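Local atomic coordinates of transcriptional regulator, LYSR family (Neisseria meningitidis, PDB entry 4AB6), a protein that probably binds DNA and regulates transcription of methionine biosynthesis genes, as a MetR-like LysR-family regulator whose regulatory domain is the part present here. Residues Gly71-Pro76 and Ala186-Glu191; Ala79-Gly84 and His172-Ala177. The protein carries 2 engineered substitutions. All coordinates share one frame; numbering follows the deposited sequence.

Contact 1. Residues Gly71-Pro76 and Ala186-Glu191; sequences GISFQP and AAIRTE
Ser73 and Ile188 form a hydrogen-bonded antiparallel pair, as do Gln75 and Ala186. The strand axes run at 154° in a regular antiparallel pairing, probably in one lobe of the periplasmic-binding-protein-like LysR substrate-binding domain. Ser73 N donates to Ile188 O at 2.9 Å, and Ile188 N returns a bond to Ser73 O at 3.2 Å. Ala186 N reaches Gln75 O at 2.8 Å, in the carbonyl plane. Where strand 186-189 gives way to a 3-10 segment, Thr190 N meets Gly71 O from above the carbonyl plane, 67° out of it. A water also donates to Gly71 O and bonds Thr190 OG1.

Phe74 and Ala187 share one face of the sheet. Ala187 CB approaches the ring obliquely, 3.6 Å from Phe74 CE1. With CG1 beside the backbone N (chi1 -61°), Ile72 turns CG2 over one face of this ring, nearer its edge than its centre. On the sheet's opposite face, with Gln75 and Ala186, Ser73 OG packs 3.6 Å from Ile188 CG1.

Helix 49-54 covers Ile72 and Ala187 through Val50, Leu53 and Leu54. Helix 196-212 lies against Gln75 and Ala186. Strand 60-63 extends the sheet beyond Ala187, and Arg189 turns away to Asp59 and Ala58.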
loop_
_atom_site.group_PDB
_atom_site.type_symbol
_atom_site.label_atom_id
_atom_site.label_comp_id
_atom_site.label_asym_id
_atom_site.label_seq_id
_atom_site.Cartn_x
_atom_site.Cartn_y
_atom_site.Cartn_z
ATOM N N GLY A 71 -17.663 -11.473 25.497
ATOM C CA GLY A 71 -16.635 -10.500 25.847
ATOM C C GLY A 71 -16.254 -9.491 24.786
ATOM O O GLY A 71 -15.200 -8.858 24.900
ATOM N N ILE A 72 -17.071 -9.356 23.724
ATOM C CA ILE A 72 -16.832 -8.408 22.622
ATOM C C ILE A 72 -18.106 -7.631 22.296
ATOM O O ILE A 72 -19.170 -8.236 22.101
ATOM C CB ILE A 72 -16.223 -9.080 21.344
ATOM C CG1 ILE A 72 -14.862 -9.732 21.618
ATOM C CG2 ILE A 72 -16.106 -8.093 20.173
ATOM C CD1 ILE A 72 -14.876 -11.131 21.288
ATOM N N SER A 73 -17.989 -6.288 22.222
ATOM C CA SER A 73 -19.091 -5.424 21.839
ATOM C C SER A 73 -18.786 -4.856 20.450
ATOM O O SER A 73 -17.677 -4.350 20.214
ATOM C CB SER A 73 -19.312 -4.320 22.866
ATOM O OG SER A 73 -18.745 -3.095 22.438
ATOM N N PHE A 74 -19.758 -4.979 19.527
ATOM C CA PHE A 74 -19.637 -4.506 18.150
ATOM C C PHE A 74 -20.372 -3.193 17.951
ATOM O O PHE A 74 -21.542 -3.078 18.320
ATOM C CB PHE A 74 -20.141 -5.570 17.156
ATOM C CG PHE A 74 -19.269 -6.805 17.081
ATOM C CD1 PHE A 74 -18.168 -6.850 16.235
ATOM C CD2 PHE A 74 -19.550 -7.926 17.861
ATOM C CE1 PHE A 74 -17.365 -7.996 16.166
ATOM C CE2 PHE A 74 -18.745 -9.070 17.788
ATOM C CZ PHE A 74 -17.660 -9.096 16.944
ATOM N N GLN A 75 -19.685 -2.202 17.375
ATOM C CA GLN A 75 -20.251 -0.885 17.081
ATOM C C GLN A 75 -20.335 -0.711 15.557
ATOM O O GLN A 75 -19.325 -0.901 14.880
ATOM C CB GLN A 75 -19.394 0.228 17.711
ATOM C CG GLN A 75 -20.065 1.601 17.718
ATOM C CD GLN A 75 -19.373 2.613 18.604
ATOM O OE1 GLN A 75 -18.437 2.303 19.353
ATOM N NE2 GLN A 75 -19.855 3.846 18.562
ATOM N N PRO A 76 -21.518 -0.365 14.991
ATOM C CA PRO A 76 -21.610 -0.202 13.523
ATOM C C PRO A 76 -20.894 1.042 12.982
ATOM O O PRO A 76 -20.963 2.105 13.601
ATOM C CB PRO A 76 -23.120 -0.145 13.267
ATOM C CG PRO A 76 -23.702 0.363 14.528
ATOM C CD PRO A 76 -22.818 -0.113 15.649
ATOM N N ALA A 186 -16.678 -1.706 14.238
ATOM C CA ALA A 186 -15.537 -1.508 15.116
ATOM C C ALA A 186 -15.809 -2.323 16.381
ATOM O O ALA A 186 -16.840 -2.133 17.029
ATOM C CB ALA A 186 -15.358 -0.037 15.436
ATOM N N ALA A 187 -14.932 -3.291 16.667
ATOM C CA ALA A 187 -15.046 -4.200 17.801
ATOM C C ALA A 187 -14.061 -3.871 18.902
ATOM O O ALA A 187 -12.917 -3.527 18.634
ATOM C CB ALA A 187 -14.847 -5.637 17.343
ATOM N N ILE A 188 -14.523 -3.973 20.145
ATOM C CA ILE A 188 -13.762 -3.716 21.370
ATOM C C ILE A 188 -14.211 -4.718 22.446
ATOM O O ILE A 188 -15.300 -5.298 22.329
ATOM C CB ILE A 188 -13.926 -2.241 21.877
ATOM C CG1 ILE A 188 -15.407 -1.868 22.149
ATOM C CG2 ILE A 188 -13.243 -1.223 20.958
ATOM C CD1 ILE A 188 -15.592 -0.750 23.167
ATOM N N ARG A 189 -13.392 -4.908 23.494
ATOM C CA ARG A 189 -13.744 -5.787 24.609
ATOM C C ARG A 189 -14.833 -5.117 25.436
ATOM O O ARG A 189 -14.825 -3.894 25.587
ATOM C CB ARG A 189 -12.534 -6.076 25.505
ATOM C CG ARG A 189 -11.442 -6.920 24.839
ATOM C CD ARG A 189 -10.265 -7.154 25.763
ATOM N NE ARG A 189 -9.578 -5.912 26.127
ATOM C CZ ARG A 189 -8.589 -5.371 25.426
ATOM N NH1 ARG A 189 -8.161 -5.954 24.313
ATOM N NH2 ARG A 189 -8.020 -4.246 25.830
ATOM N N THR A 190 -15.764 -5.922 25.979
ATOM C CA THR A 190 -16.885 -5.465 26.811
ATOM C C THR A 190 -16.424 -4.570 27.981
ATOM O O THR A 190 -17.067 -3.562 28.268
ATOM C CB THR A 190 -17.780 -6.655 27.204
ATOM O OG1 THR A 190 -16.982 -7.768 27.627
ATOM C CG2 THR A 190 -18.696 -7.098 26.064
ATOM N N GLU A 191 -15.278 -4.924 28.601
ATOM C CA GLU A 191 -14.619 -4.209 29.707
ATOM C C GLU A 191 -14.239 -2.760 29.357
ATOM O O GLU A 191 -14.233 -1.906 30.238
ATOM C CB GLU A 191 -13.376 -4.986 30.216
ATOM C CG GLU A 191 -12.660 -5.805 29.149
ATOM C CD GLU A 191 -11.227 -6.225 29.420
ATOM O OE1 GLU A 191 -10.346 -5.336 29.496
ATOM O OE2 GLU A 191 -10.971 -7.450 29.458
HETATM O O HOH W 1 -14.187 -8.507 27.908
#

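Contact 2. Residues Ala79-Gly84 and His172-Ala177; sequences AYEMVG and HRQITA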
loop_
_atom_site.group_PDB
_atom_site.type_symbol
_atom_site.label_atom_id
_atom_site.label_comp_id
_atom_site.label_asym_id
_atom_site.label_seq_id
_atom_site.Cartn_x
_atom_site.Cartn_y
_atom_site.Cartn_z
ATOM N N ALA A 79 -21.703 0.729 5.670
ATOM C CA ALA A 79 -21.784 -0.330 4.667
ATOM C C ALA A 79 -21.521 0.264 3.274
ATOM O O ALA A 79 -21.834 1.431 3.033
ATOM C CB ALA A 79 -23.148 -1.004 4.708
ATOM N N TYR A 80 -20.909 -0.529 2.378
ATOM C CA TYR A 80 -20.597 -0.139 1.000
ATOM C C TYR A 80 -20.594 -1.343 0.041
ATOM O O TYR A 80 -20.510 -2.486 0.488
ATOM C CB TYR A 80 -19.283 0.670 0.909
ATOM C CG TYR A 80 -18.074 0.014 1.543
ATOM C CD1 TYR A 80 -17.446 -1.069 0.935
ATOM C CD2 TYR A 80 -17.524 0.510 2.723
ATOM C CE1 TYR A 80 -16.333 -1.674 1.511
ATOM C CE2 TYR A 80 -16.396 -0.076 3.299
ATOM C CZ TYR A 80 -15.804 -1.168 2.686
ATOM O OH TYR A 80 -14.690 -1.753 3.240
ATOM N N GLU A 81 -20.680 -1.081 -1.271
ATOM C CA GLU A 81 -20.721 -2.105 -2.312
ATOM C C GLU A 81 -19.328 -2.545 -2.771
ATOM O O GLU A 81 -18.429 -1.711 -2.936
ATOM C CB GLU A 81 -21.553 -1.610 -3.512
ATOM C CG GLU A 81 -22.011 -2.713 -4.462
ATOM C CD GLU A 81 -22.617 -2.305 -5.792
ATOM O OE1 GLU A 81 -22.727 -1.085 -6.059
ATOM O OE2 GLU A 81 -22.970 -3.216 -6.578
ATOM N N MET A 82 -19.166 -3.870 -2.980
ATOM C CA MET A 82 -17.957 -4.499 -3.509
ATOM C C MET A 82 -18.185 -4.649 -5.016
ATOM O O MET A 82 -19.160 -5.287 -5.431
ATOM C CB MET A 82 -17.711 -5.885 -2.873
ATOM C CG MET A 82 -17.259 -5.837 -1.433
ATOM S SD MET A 82 -15.691 -4.974 -1.136
ATOM C CE MET A 82 -14.551 -6.139 -1.830
ATOM N N VAL A 83 -17.325 -4.013 -5.828
ATOM C CA VAL A 83 -17.453 -4.043 -7.289
ATOM C C VAL A 83 -16.339 -4.842 -7.965
ATOM O O VAL A 83 -15.185 -4.804 -7.533
ATOM C CB VAL A 83 -17.681 -2.647 -7.935
ATOM C CG1 VAL A 83 -18.997 -2.026 -7.465
ATOM C CG2 VAL A 83 -16.510 -1.697 -7.683
ATOM N N GLY A 84 -16.717 -5.591 -8.989
ATOM C CA GLY A 84 -15.797 -6.405 -9.769
ATOM C C GLY A 84 -15.066 -5.544 -10.771
ATOM O O GLY A 84 -15.679 -4.680 -11.404
ATOM N N HIS A 172 -15.665 -1.046 -13.740
ATOM C CA HIS A 172 -16.268 -1.662 -12.557
ATOM C C HIS A 172 -17.576 -2.357 -12.935
ATOM O O HIS A 172 -18.247 -1.935 -13.884
ATOM C CB HIS A 172 -16.469 -0.651 -11.427
ATOM C CG HIS A 172 -17.647 0.245 -11.617
ATOM N ND1 HIS A 172 -18.851 -0.009 -10.986
ATOM C CD2 HIS A 172 -17.781 1.339 -12.395
ATOM C CE1 HIS A 172 -19.664 0.956 -11.369
ATOM N NE2 HIS A 172 -19.061 1.796 -12.209
ATOM N N ARG A 173 -17.923 -3.437 -12.222
ATOM C CA ARG A 173 -19.132 -4.213 -12.501
ATOM C C ARG A 173 -19.802 -4.710 -11.232
ATOM O O ARG A 173 -19.116 -5.014 -10.253
ATOM C CB ARG A 173 -18.801 -5.427 -13.394
ATOM C CG ARG A 173 -18.249 -5.110 -14.781
ATOM C CD ARG A 173 -19.334 -4.716 -15.752
ATOM N NE ARG A 173 -18.767 -4.299 -17.031
ATOM C CZ ARG A 173 -18.719 -3.040 -17.452
ATOM N NH1 ARG A 173 -19.236 -2.065 -16.710
ATOM N NH2 ARG A 173 -18.174 -2.746 -18.623
ATOM N N GLN A 174 -21.138 -4.853 -11.270
ATOM C CA GLN A 174 -21.916 -5.384 -10.151
ATOM C C GLN A 174 -21.669 -6.896 -10.013
ATOM O O GLN A 174 -21.650 -7.614 -11.022
ATOM C CB GLN A 174 -23.412 -5.109 -10.356
ATOM C CG GLN A 174 -24.254 -5.291 -9.098
ATOM C CD GLN A 174 -25.726 -5.113 -9.370
ATOM O OE1 GLN A 174 -26.395 -5.997 -9.908
ATOM N NE2 GLN A 174 -26.268 -3.972 -8.969
ATOM N N ILE A 175 -21.467 -7.363 -8.766
ATOM C CA ILE A 175 -21.262 -8.780 -8.460
ATOM C C ILE A 175 -22.573 -9.322 -7.887
ATOM O O ILE A 175 -23.005 -8.857 -6.825
ATOM C CB ILE A 175 -20.059 -9.031 -7.501
ATOM C CG1 ILE A 175 -18.762 -8.385 -8.033
ATOM C CG2 ILE A 175 -19.868 -10.544 -7.253
ATOM C CD1 ILE A 175 -17.746 -8.082 -6.958
ATOM N N THR A 176 -23.201 -10.295 -8.592
ATOM C CA THR A 176 -24.487 -10.940 -8.258
ATOM C C THR A 176 -25.652 -9.985 -8.533
ATOM O O THR A 176 -25.500 -8.772 -8.370
ATOM C CB THR A 176 -24.505 -11.526 -6.821
ATOM O OG1 THR A 176 -23.270 -12.192 -6.573
ATOM C CG2 THR A 176 -25.657 -12.491 -6.582
ATOM N N ALA A 177 -26.810 -10.529 -8.962
ATOM C CA ALA A 177 -28.031 -9.757 -9.220
ATOM C C ALA A 177 -28.426 -8.963 -7.962
ATOM O O ALA A 177 -28.872 -7.818 -8.068
ATOM C CB ALA A 177 -29.160 -10.690 -9.635
HETATM O O HOH W 2 -21.754 -5.548 -6.396
#
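Gly84 and Arg173 make the tight part of this contact, a hydrogen-bonded antiparallel pair. Gly84 N donates to Arg173 O at 2.8 Å. Arg173 N returns a bond to Gly84 O at 2.7 Å, bent to 133° at the hydrogen. The strand axes are at 119°, so the two segments diverge on the Glu81 side of this pair. It is a short, steeply crossed strand pairing, probably in the second lobe of the substrate-binding domain.

Ile175 packs over Gly84. Ile175 CD1 lies 3.4 Å from Gly84 N and also touches Met82 O. Ile175 CG1 stands anti to the carbonyl carbon (chi1 -54°) and carries CD1 across to the other strand. Beside the pair, Val83 CG2 meets His172 CB at 3.9 Å, while Val83 CG1 approaches the imidazole obliquely.

The looser side lies toward Glu81, where a water bridges the strands. It donates to Glu81 OE2 at 2.6 Å and to Met82 O, and accepts from Ile175 N at 3.0 Å. The extended Glu81 chain crosses Gln174 at about a right angle. Glu81 OE2 comes 3.5 Å from Gln174 CG. Both residues are partly exposed.

Strand 154-157 pairs with Val83 through Leu156 and touches Ile175 through Ala155. Helix 158-165 packs on His172, whose ring also meets Tyr158 edge-to-face. Strand 97-98 borders Arg173 and Gln174 with Trp98 and Val97.

In the fold
Both contacts use the long strand 72-86, which probably runs between the two lobes of this periplasmic-binding-protein-like domain, with one contact in each. Contact 1 pairs the beginning of strand 72-86 with strand 180-189, and contact 2 pairs a later part with strand 171-175. Their centres are about 28 Å apart, on opposite sides of the chain's centre. Contact 2 is nested within the chain loop closed by contact 1. Each is partly buried. Contact 1 is the more regular, with repeated backbone bonds and an apolar face; its 3-10 end reaches the surface. Contact 2 is shorter and more steeply crossed, and its polar rim relies on water.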